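Local coordinates for protein Dot/Icm T4SS effector (Legionella pneumophila, PDB 6VVE) that acts as an effector kinase that host inositol hexakisphosphate activates, binding ADP and manganese in its nucleotide site, at the inositol hexakisphosphate site and the adenosine-5'-diphosphate site. Numbering follows the deposited sequence.

Site 1, the inositol hexakisphosphate pocket, and site 2, the nucleotide cleft, lie about 15 Å apart between the centres of their C-alpha atoms, within one chain. They share no residue but draw on the same strands: strand 91-96 gives Lys91 to site 1 and Ala92 and Lys94 to site 2, while strand 142-146 gives Tyr142 and Tyr144 to the first and Met145 and Pro146 to the second. Adjacent residues thus serve the activator and the nucleotide, which suggests a route by which inositol hexakisphosphate, the activator, might steady the cleft, although the structure alone does not show the change.

Site 1: the inositol hexakisphosphate site. Residues 14, 17-18, 30, 35, 52, 54-56, 87-88, 91, 134, 136, 142, 144. With IHP (inositol hexakisphosphate), chain B.
A basic pocket, formed by the N-terminal strands 26-30, 34-41 and 44-53 together with kinase-lobe strands 91-96 and 142-146, holds the activator inositol hexakisphosphate by its phosphates. Lys91 reaches in with CG anti to the backbone N (chi1 -178°) and a bend at chi3. Its NZ passes over one face of the Tyr144 ring, offset toward the rim, and bonds O31 of the P1 phosphate at 2.7 Å and O26 of the P6 phosphate, so one amine bridges two neighbouring phosphates. O31 is also met by Lys87 NZ, whose chain bends at chi2 and chi4. O26 is gripped a second time by Trp52 NE1 at 2.8 Å, nearly in the indole plane. Val35 CB and Tyr144 CB lie against opposite faces of that indole and fix its rotation; its chi1 of 60° puts CG in the crowded position between backbone N and carbonyl carbon. On the same phosphate, O36 takes hydrogen bonds from Ser54 OG at 2.7 Å and from Arg30 NH1, whose guanidinium is capped on one face by the CG of the poorly ordered Lys56. Ser54 OG is itself held by the backbone N of Lys56. Across the ligand, Lys136 also starts from the crowded chi1 position, then runs extended so that NZ arrives tip-first among three phosphates, bonding O35, O43 and O44. Its CD lies over the centre of the His17 ring, whose ND1 points in the ring plane at O25 of the P5 phosphate, 2.7 Å away and nearly straight. Tyr18 OH donates to O45 of that phosphate at 2.6 Å. The lysines probably offset the phosphate charge, and the phosphates in turn would favour protonated amines. The hydroxyls of Tyr142 and Tyr144 reach the ligand through one water, which bonds O43 and O35. A second water links Thr88 OG1 to O21, which also receives the backbone N of His55 at 2.6 Å.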
loop_
_atom_site.group_PDB
_atom_site.type_symbol
_atom_site.label_atom_id
_atom_site.label_comp_id
_atom_site.label_asym_id
_atom_site.label_seq_id
_atom_site.Cartn_x
_atom_site.Cartn_y
_atom_site.Cartn_z
ATOM N N LEU A 14 -0.716 21.357 12.941
ATOM C CA LEU A 14 -0.960 20.209 13.802
ATOM C C LEU A 14 0.295 19.370 14.029
ATOM O O LEU A 14 0.213 18.290 14.630
ATOM C CB LEU A 14 -2.058 19.323 13.205
ATOM C CG LEU A 14 -3.332 20.005 12.710
ATOM C CD1 LEU A 14 -4.290 18.962 12.144
ATOM C CD2 LEU A 14 -4.007 20.807 13.807
ATOM N N HIS A 17 1.217 17.205 17.135
ATOM C CA HIS A 17 0.364 16.065 17.422
ATOM C C HIS A 17 0.723 14.829 16.608
ATOM O O HIS A 17 0.029 13.809 16.730
ATOM C CB HIS A 17 -1.100 16.425 17.155
ATOM C CG HIS A 17 -1.629 17.507 18.036
ATOM N ND1 HIS A 17 -2.839 18.126 17.809
ATOM C CD2 HIS A 17 -1.112 18.085 19.146
ATOM C CE1 HIS A 17 -3.047 19.034 18.747
ATOM N NE2 HIS A 17 -2.015 19.029 19.569
ATOM N N TYR A 18 1.778 14.890 15.785
ATOM C CA TYR A 18 2.081 13.789 14.878
ATOM C C TYR A 18 3.578 13.557 14.699
ATOM O O TYR A 18 4.023 12.410 14.568
ATOM C CB TYR A 18 1.421 14.047 13.511
ATOM C CG TYR A 18 -0.088 13.983 13.545
ATOM C CD1 TYR A 18 -0.743 12.764 13.670
ATOM C CD2 TYR A 18 -0.858 15.136 13.467
ATOM C CE1 TYR A 18 -2.134 12.696 13.710
ATOM C CE2 TYR A 18 -2.239 15.083 13.504
ATOM C CZ TYR A 18 -2.874 13.855 13.621
ATOM O OH TYR A 18 -4.251 13.795 13.675
ATOM N N ARG A 30 -3.989 21.701 8.917
ATOM C CA ARG A 30 -5.408 21.614 8.599
ATOM C C ARG A 30 -5.798 22.879 7.844
ATOM O O ARG A 30 -5.674 23.988 8.378
ATOM C CB ARG A 30 -6.253 21.451 9.861
ATOM C CG ARG A 30 -7.714 21.100 9.568
ATOM C CD ARG A 30 -8.544 20.915 10.849
ATOM N NE ARG A 30 -8.153 21.843 11.905
ATOM C CZ ARG A 30 -7.659 21.482 13.087
ATOM N NH1 ARG A 30 -7.510 20.207 13.400
ATOM N NH2 ARG A 30 -7.328 22.411 13.968
ATOM N N VAL A 35 -6.642 17.833 6.069
ATOM C CA VAL A 35 -5.361 17.709 6.759
ATOM C C VAL A 35 -4.307 17.299 5.738
ATOM O O VAL A 35 -4.429 16.246 5.097
ATOM C CB VAL A 35 -5.442 16.697 7.910
ATOM C CG1 VAL A 35 -4.057 16.405 8.467
ATOM C CG2 VAL A 35 -6.358 17.218 9.009
ATOM N N TRP A 52 -6.427 13.331 5.021
ATOM C CA TRP A 52 -7.827 12.995 5.259
ATOM C C TRP A 52 -8.639 14.281 5.385
ATOM O O TRP A 52 -8.088 15.384 5.463
ATOM C CB TRP A 52 -7.998 12.126 6.515
ATOM C CG TRP A 52 -7.521 12.769 7.788
ATOM C CD1 TRP A 52 -8.171 13.721 8.525
ATOM C CD2 TRP A 52 -6.295 12.493 8.480
ATOM N NE1 TRP A 52 -7.417 14.058 9.626
ATOM C CE2 TRP A 52 -6.262 13.321 9.619
ATOM C CE3 TRP A 52 -5.215 11.633 8.237
ATOM C CZ2 TRP A 52 -5.196 13.313 10.515
ATOM C CZ3 TRP A 52 -4.161 11.620 9.129
ATOM C CH2 TRP A 52 -4.161 12.456 10.257
ATOM N N SER A 54 -11.328 16.639 7.491
ATOM C CA SER A 54 -11.521 16.973 8.894
ATOM C C SER A 54 -12.876 17.633 9.116
ATOM O O SER A 54 -13.354 18.395 8.269
ATOM C CB SER A 54 -10.409 17.912 9.382
ATOM O OG SER A 54 -10.755 18.554 10.603
ATOM N N HIS A 55 -13.484 17.340 10.267
ATOM C CA HIS A 55 -14.724 17.975 10.693
ATOM C C HIS A 55 -14.526 18.835 11.940
ATOM O O HIS A 55 -15.491 19.114 12.657
ATOM C CB HIS A 55 -15.802 16.921 10.947
ATOM C CG HIS A 55 -16.295 16.249 9.705
ATOM N ND1 HIS A 55 -17.616 16.279 9.320
ATOM C CD2 HIS A 55 -15.644 15.532 8.759
ATOM C CE1 HIS A 55 -17.760 15.607 8.191
ATOM N NE2 HIS A 55 -16.577 15.143 7.829
ATOM N N LYS A 56 -13.293 19.249 12.215
ATOM C CA LYS A 56 -12.988 20.081 13.375
ATOM C C LYS A 56 -13.928 21.275 13.478
ATOM O O LYS A 56 -14.266 21.897 12.477
ATOM C CB LYS A 56 -11.529 20.547 13.303
ATOM C CG LYS A 56 -11.204 21.811 14.094
ATOM C CD LYS A 56 -11.525 21.665 15.570
ATOM C CE LYS A 56 -10.850 22.760 16.387
ATOM N NZ LYS A 56 -10.040 22.189 17.503
ATOM N N LYS A 87 -14.612 7.793 13.423
ATOM C CA LYS A 87 -14.532 9.104 14.059
ATOM C C LYS A 87 -15.517 10.073 13.417
ATOM O O LYS A 87 -16.265 10.769 14.116
ATOM C CB LYS A 87 -13.100 9.641 13.967
ATOM C CG LYS A 87 -12.876 10.966 14.676
ATOM C CD LYS A 87 -13.181 10.861 16.162
ATOM C CE LYS A 87 -12.554 12.007 16.945
ATOM N NZ LYS A 87 -13.312 13.276 16.810
ATOM N N THR A 88 -15.521 10.140 12.083
ATOM C CA THR A 88 -16.490 10.928 11.335
ATOM C C THR A 88 -16.905 10.119 10.111
ATOM O O THR A 88 -16.407 9.015 9.873
ATOM C CB THR A 88 -15.925 12.294 10.922
ATOM O OG1 THR A 88 -14.890 12.110 9.950
ATOM C CG2 THR A 88 -15.363 13.031 12.132
ATOM N N LYS A 91 -13.566 9.793 8.175
ATOM C CA LYS A 91 -12.308 9.468 8.827
ATOM C C LYS A 91 -12.470 8.274 9.752
ATOM O O LYS A 91 -13.384 8.250 10.585
ATOM C CB LYS A 91 -11.786 10.676 9.623
ATOM C CG LYS A 91 -10.449 10.449 10.294
ATOM C CD LYS A 91 -9.913 11.731 10.905
ATOM C CE LYS A 91 -10.757 12.184 12.083
ATOM N NZ LYS A 91 -10.170 13.372 12.760
ATOM N N ASN A 134 -1.736 9.669 15.868
ATOM C CA ASN A 134 -1.882 10.818 16.749
ATOM C C ASN A 134 -1.234 10.495 18.089
ATOM O O ASN A 134 -1.568 9.484 18.725
ATOM C CB ASN A 134 -3.357 11.165 16.928
ATOM C CG ASN A 134 -3.554 12.515 17.594
ATOM O OD1 ASN A 134 -3.225 12.699 18.770
ATOM N ND2 ASN A 134 -4.100 13.466 16.844
ATOM N N LYS A 136 -0.465 13.068 20.622
ATOM C CA LYS A 136 -0.493 14.179 21.572
ATOM C C LYS A 136 -0.696 13.668 22.995
ATOM O O LYS A 136 -0.297 14.326 23.958
ATOM C CB LYS A 136 -1.574 15.189 21.191
ATOM C CG LYS A 136 -3.010 14.687 21.262
ATOM C CD LYS A 136 -3.925 15.630 20.486
ATOM C CE LYS A 136 -5.386 15.210 20.589
ATOM N NZ LYS A 136 -6.284 16.122 19.821
ATOM N N TYR A 142 -3.580 6.681 18.516
ATOM C CA TYR A 142 -4.534 6.138 17.561
ATOM C C TYR A 142 -4.169 6.616 16.169
ATOM O O TYR A 142 -3.478 7.625 16.002
ATOM C CB TYR A 142 -5.972 6.548 17.910
ATOM C CG TYR A 142 -6.126 8.005 18.258
ATOM C CD1 TYR A 142 -6.261 8.968 17.264
ATOM C CD2 TYR A 142 -6.147 8.422 19.580
ATOM C CE1 TYR A 142 -6.407 10.306 17.582
ATOM C CE2 TYR A 142 -6.299 9.761 19.906
ATOM C CZ TYR A 142 -6.425 10.696 18.904
ATOM O OH TYR A 142 -6.579 12.028 19.225
ATOM N N TYR A 144 -5.318 7.879 12.559
ATOM C CA TYR A 144 -6.334 8.499 11.719
ATOM C C TYR A 144 -6.106 8.111 10.261
ATOM O O TYR A 144 -4.963 8.002 9.804
ATOM C CB TYR A 144 -6.302 10.020 11.841
ATOM C CG TYR A 144 -7.066 10.616 13.004
ATOM C CD1 TYR A 144 -8.180 9.982 13.544
ATOM C CD2 TYR A 144 -6.681 11.833 13.551
ATOM C CE1 TYR A 144 -8.882 10.533 14.600
ATOM C CE2 TYR A 144 -7.378 12.398 14.611
ATOM C CZ TYR A 144 -8.477 11.742 15.131
ATOM O OH TYR A 144 -9.167 12.301 16.179
HETATM C C1 IHP B . -10.917 16.516 15.194
HETATM C C2 IHP B . -11.451 17.298 16.405
HETATM C C3 IHP B . -10.451 17.289 17.564
HETATM C C4 IHP B . -9.093 17.844 17.115
HETATM C C5 IHP B . -8.520 16.975 15.979
HETATM C C6 IHP B . -9.482 16.887 14.795
HETATM O O11 IHP B . -11.744 16.785 14.079
HETATM P P1 IHP B . -12.744 15.611 13.537
HETATM O O21 IHP B . -12.675 15.550 12.031
HETATM O O31 IHP B . -12.352 14.282 14.137
HETATM O O41 IHP B . -14.173 15.942 13.963
HETATM O O12 IHP B . -12.652 16.686 16.813
HETATM P P2 IHP B . -13.997 17.624 17.003
HETATM O O22 IHP B . -13.728 19.014 16.487
HETATM O O32 IHP B . -15.129 17.013 16.226
HETATM O O42 IHP B . -14.343 17.686 18.466
HETATM O O13 IHP B . -10.271 15.962 17.968
HETATM P P3 IHP B . -10.262 15.573 19.563
HETATM O O23 IHP B . -10.765 16.750 20.384
HETATM O O33 IHP B . -11.173 14.371 19.772
HETATM O O43 IHP B . -8.860 15.211 20.003
HETATM O O14 IHP B . -8.207 17.846 18.190
HETATM P P4 IHP B . -7.377 19.242 18.481
HETATM O O24 IHP B . -8.336 20.356 18.802
HETATM O O34 IHP B . -6.601 19.620 17.230
HETATM O O44 IHP B . -6.430 19.038 19.638
HETATM O O15 IHP B . -7.321 17.530 15.536
HETATM P P5 IHP B . -5.921 16.728 15.824
HETATM O O25 IHP B . -4.805 17.731 16.039
HETATM O O35 IHP B . -6.053 15.865 17.051
HETATM O O45 IHP B . -5.607 15.856 14.628
HETATM O O16 IHP B . -9.015 15.892 13.905
HETATM P P6 IHP B . -8.426 16.339 12.433
HETATM O O26 IHP B . -9.079 15.510 11.348
HETATM O O36 IHP B . -8.707 17.801 12.188
HETATM O O46 IHP B . -6.928 16.107 12.432
HETATM O O HOH W 1 -7.498 13.911 17.889
HETATM O O HOH W 2 -12.853 13.944 9.744
#

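Site 2: the adenosine-5'-diphosphate site. Residues 76-79, 84, 92, 94, 129, 145-148, 181, 192-193, 204-205. With ADP (adenosine-5'-diphosphate), chain C; MN (manganese (II) ion), chain D.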
loop_
_atom_site.group_PDB
_atom_site.type_symbol
_atom_site.label_atom_id
_atom_site.label_comp_id
_atom_site.label_asym_id
_atom_site.label_seq_id
_atom_site.Cartn_x
_atom_site.Cartn_y
_atom_site.Cartn_z
ATOM N N LEU A 76 -16.142 0.095 13.132
ATOM C CA LEU A 76 -16.125 -0.266 11.722
ATOM C C LEU A 76 -15.603 -1.680 11.504
ATOM O O LEU A 76 -15.982 -2.332 10.525
ATOM C CB LEU A 76 -15.266 0.727 10.935
ATOM C CG LEU A 76 -15.776 2.165 10.888
ATOM C CD1 LEU A 76 -14.796 3.055 10.144
ATOM C CD2 LEU A 76 -17.151 2.226 10.242
ATOM N N GLY A 77 -14.750 -2.166 12.393
ATOM C CA GLY A 77 -14.217 -3.505 12.263
ATOM C C GLY A 77 -13.164 -3.761 13.318
ATOM O O GLY A 77 -12.811 -2.883 14.112
ATOM N N LYS A 78 -12.661 -4.990 13.308
ATOM C CA LYS A 78 -11.668 -5.415 14.281
ATOM C C LYS A 78 -10.839 -6.537 13.681
ATOM O O LYS A 78 -11.376 -7.429 13.018
ATOM C CB LYS A 78 -12.328 -5.882 15.583
ATOM C CG LYS A 78 -11.385 -5.930 16.778
ATOM C CD LYS A 78 -11.961 -6.789 17.907
ATOM C CE LYS A 78 -11.123 -6.682 19.178
ATOM N NZ LYS A 78 -9.667 -6.914 18.925
ATOM N N GLY A 79 -9.528 -6.479 13.913
ATOM C CA GLY A 79 -8.633 -7.526 13.471
ATOM C C GLY A 79 -7.880 -8.154 14.626
ATOM O O GLY A 79 -8.359 -8.145 15.764
ATOM N N VAL A 84 -11.061 -0.710 14.837
ATOM C CA VAL A 84 -11.203 0.463 13.980
ATOM C C VAL A 84 -12.570 1.081 14.224
ATOM O O VAL A 84 -13.597 0.400 14.113
ATOM C CB VAL A 84 -11.019 0.105 12.494
ATOM C CG1 VAL A 84 -11.168 1.345 11.619
ATOM C CG2 VAL A 84 -9.663 -0.555 12.279
ATOM N N ALA A 92 -11.574 7.299 9.603
ATOM C CA ALA A 92 -11.510 6.129 10.469
ATOM C C ALA A 92 -10.431 6.325 11.533
ATOM O O ALA A 92 -9.520 7.143 11.380
ATOM C CB ALA A 92 -11.218 4.869 9.651
ATOM N N LYS A 94 -8.082 3.913 14.294
ATOM C CA LYS A 94 -7.647 2.582 14.701
ATOM C C LYS A 94 -6.878 2.656 16.014
ATOM O O LYS A 94 -5.981 3.491 16.172
ATOM C CB LYS A 94 -6.776 1.942 13.616
ATOM C CG LYS A 94 -6.304 0.532 13.933
ATOM C CD LYS A 94 -5.779 -0.160 12.679
ATOM C CE LYS A 94 -5.183 -1.523 13.006
ATOM N NZ LYS A 94 -4.729 -2.229 11.766
ATOM N N VAL A 129 -4.613 3.213 1.559
ATOM C CA VAL A 129 -5.226 4.007 2.633
ATOM C C VAL A 129 -4.130 4.187 3.681
ATOM O O VAL A 129 -3.987 3.415 4.622
ATOM C CB VAL A 129 -6.472 3.357 3.201
ATOM C CG1 VAL A 129 -6.997 4.174 4.375
ATOM C CG2 VAL A 129 -7.533 3.207 2.135
HETATM N N MSE A 145 -7.199 7.927 9.527
HETATM C CA MSE A 145 -7.125 7.633 8.095
HETATM C C MSE A 145 -8.475 7.840 7.422
HETATM O O MSE A 145 -9.496 7.814 8.078
HETATM C CB MSE A 145 -6.650 6.195 7.864
HETATM C CG MSE A 145 -7.598 5.153 8.432
HETATM SE SE MSE A 145 -6.931 3.332 8.235
HETATM C CE MSE A 145 -7.680 2.600 9.895
ATOM N N PRO A 146 -8.465 8.053 6.107
ATOM C CA PRO A 146 -9.734 8.193 5.381
ATOM C C PRO A 146 -10.598 6.955 5.566
ATOM O O PRO A 146 -10.120 5.818 5.463
ATOM C CB PRO A 146 -9.305 8.365 3.919
ATOM C CG PRO A 146 -7.872 8.872 3.992
ATOM C CD PRO A 146 -7.286 8.239 5.233
ATOM N N LYS A 147 -11.878 7.182 5.853
ATOM C CA LYS A 147 -12.837 6.089 5.930
ATOM C C LYS A 147 -13.335 5.758 4.528
ATOM O O LYS A 147 -13.818 6.641 3.806
ATOM C CB LYS A 147 -14.012 6.454 6.835
ATOM C CG LYS A 147 -15.231 5.561 6.638
ATOM C CD LYS A 147 -16.256 5.742 7.743
ATOM C CE LYS A 147 -17.472 4.835 7.526
ATOM N NZ LYS A 147 -18.273 5.225 6.327
ATOM N N ILE A 148 -13.227 4.487 4.150
ATOM C CA ILE A 148 -13.708 4.015 2.858
ATOM C C ILE A 148 -14.950 3.160 3.077
ATOM O O ILE A 148 -15.232 2.700 4.188
ATOM C CB ILE A 148 -12.624 3.230 2.093
ATOM C CG1 ILE A 148 -12.187 2.002 2.892
ATOM C CG2 ILE A 148 -11.428 4.138 1.809
ATOM C CD1 ILE A 148 -11.055 1.224 2.246
ATOM N N ASP A 181 0.912 -7.025 4.999
ATOM C CA ASP A 181 -0.056 -8.093 5.251
ATOM C C ASP A 181 -1.091 -8.095 4.119
ATOM O O ASP A 181 -2.248 -7.689 4.278
ATOM C CB ASP A 181 -0.732 -7.931 6.615
ATOM C CG ASP A 181 -1.717 -9.062 6.920
ATOM O OD1 ASP A 181 -1.626 -10.131 6.264
ATOM O OD2 ASP A 181 -2.587 -8.879 7.808
ATOM N N GLN A 192 -8.991 -9.908 3.098
ATOM C CA GLN A 192 -9.734 -8.935 3.886
ATOM C C GLN A 192 -9.115 -7.546 3.814
ATOM O O GLN A 192 -9.779 -6.562 4.153
ATOM C CB GLN A 192 -9.824 -9.394 5.350
ATOM C CG GLN A 192 -8.505 -9.400 6.111
ATOM C CD GLN A 192 -7.729 -10.697 5.955
ATOM O OE1 GLN A 192 -7.907 -11.433 4.985
ATOM N NE2 GLN A 192 -6.862 -10.984 6.919
ATOM N N ASN A 193 -7.854 -7.439 3.401
ATOM C CA ASN A 193 -7.191 -6.151 3.279
ATOM C C ASN A 193 -7.343 -5.540 1.888
ATOM O O ASN A 193 -6.693 -4.532 1.594
ATOM C CB ASN A 193 -5.707 -6.291 3.638
ATOM C CG ASN A 193 -5.499 -6.559 5.123
ATOM O OD1 ASN A 193 -6.350 -6.224 5.955
ATOM N ND2 ASN A 193 -4.380 -7.173 5.459
ATOM N N ILE A 204 -6.037 -1.718 2.738
ATOM C CA ILE A 204 -5.964 -1.124 4.066
ATOM C C ILE A 204 -4.958 -1.893 4.912
ATOM O O ILE A 204 -4.182 -2.704 4.393
ATOM C CB ILE A 204 -7.354 -1.115 4.729
ATOM C CG1 ILE A 204 -7.936 -2.530 4.771
ATOM C CG2 ILE A 204 -8.285 -0.180 3.976
ATOM C CD1 ILE A 204 -9.231 -2.652 5.571
ATOM N N ASP A 205 -4.976 -1.657 6.223
ATOM C CA ASP A 205 -4.058 -2.312 7.160
ATOM C C ASP A 205 -2.618 -1.884 6.897
ATOM O O ASP A 205 -1.698 -2.704 6.931
ATOM C CB ASP A 205 -4.194 -3.833 7.091
ATOM C CG ASP A 205 -3.595 -4.533 8.302
ATOM O OD1 ASP A 205 -3.401 -3.878 9.346
ATOM O OD2 ASP A 205 -3.309 -5.743 8.211
HETATM P PB ADP C . -6.605 -6.491 9.936
HETATM O O1B ADP C . -6.272 -7.250 8.666
HETATM O O2B ADP C . -7.929 -6.879 10.539
HETATM O O3B ADP C . -5.463 -6.399 10.933
HETATM P PA ADP C . -7.429 -3.801 10.342
HETATM O O1A ADP C . -6.758 -2.529 9.895
HETATM O O2A ADP C . -7.350 -4.216 11.786
HETATM O O3A ADP C . -6.810 -4.971 9.423
HETATM O "O5'" ADP C . -8.969 -3.680 9.925
HETATM C "C5'" ADP C . -9.968 -4.514 10.490
HETATM C "C4'" ADP C . -11.305 -4.177 9.880
HETATM O "O4'" ADP C . -11.679 -2.809 10.134
HETATM C "C3'" ADP C . -11.340 -4.364 8.344
HETATM O "O3'" ADP C . -11.698 -5.660 7.944
HETATM C "C2'" ADP C . -12.378 -3.310 7.902
HETATM O "O2'" ADP C . -13.667 -3.890 7.840
HETATM C "C1'" ADP C . -12.325 -2.226 8.994
HETATM N N9 ADP C . -11.545 -1.091 8.461
HETATM C C8 ADP C . -10.208 -0.941 8.582
HETATM N N7 ADP C . -9.797 0.200 7.970
HETATM C C5 ADP C . -10.888 0.789 7.454
HETATM C C6 ADP C . -11.159 2.019 6.687
HETATM N N6 ADP C . -10.151 2.850 6.366
HETATM N N1 ADP C . -12.443 2.283 6.331
HETATM C C2 ADP C . -13.459 1.450 6.657
HETATM N N3 ADP C . -13.272 0.315 7.355
HETATM C C4 ADP C . -12.037 -0.062 7.776
HETATM MN MN MN D . -5.382 -5.270 13.033
HETATM O O HOH W 3 -6.984 -0.415 8.237
#
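ADP lies in the kinase nucleotide cleft, its adenine pressed between aliphatic side chains and its beta-phosphate held more loosely, beside the manganese. Val84 CG1 and Ile204 CD1 sit over opposite faces of the imidazole part of the purine, CD1 at 3.8 Å from the ring centroid, so the base is clamped between them. Ile204 reaches it from the crowded chi1 position (56°), with CD1 extended onto C8. Leu76 CD1 touches C2, and Ile148 CG1 meets the pyrimidine part near N1 and C6. The selenomethionine Met145 brings SE to 3.8 Å from N6 and its terminal methyl CE toward N7. Adenine is read by the backbone: N6 donates to Pro146 O at 3.1 Å in the carbonyl plane, and Ile148 N donates to N1 at 3.2 Å, 164° at the hydrogen. A water joins N7 to the alpha-phosphate O1A and to Asp205 N. Lys94, the conserved strand lysine, extended throughout with CG anti to the backbone N, delivers NZ to O1A at 2.8 Å and also pairs at 3.2 Å with OD1 of Asp205, probably the counterpart of the DFG aspartate, so it bridges carboxylate and alpha-phosphate. At the beta-phosphate the grip slackens. Asp181, the presumed catalytic aspartate of an HRD-like HPD sequence, keeps OD2 4.1 Å from O1B, and Gln192 packs beside it through CG. Asn193, the likely catalytic-loop asparagine, turns OD1 toward O1B, a pairing of acceptors as modelled, while its ND2 is held by Asp181 O in the amide plane. The manganese is poorly ordered, as is Lys78 near the ribose; ADP O3B and O2A bind the metal, and further ligands may be unseen. In the fold, the glycine-rich loop between strands 74-78 and 82-86 covers the nucleotide from one side, strand 91-96 carries Lys94, the segment after strand 142-146 forms the hinge, and Asn193, Ile204 and Asp205 close the cleft from the other lobe.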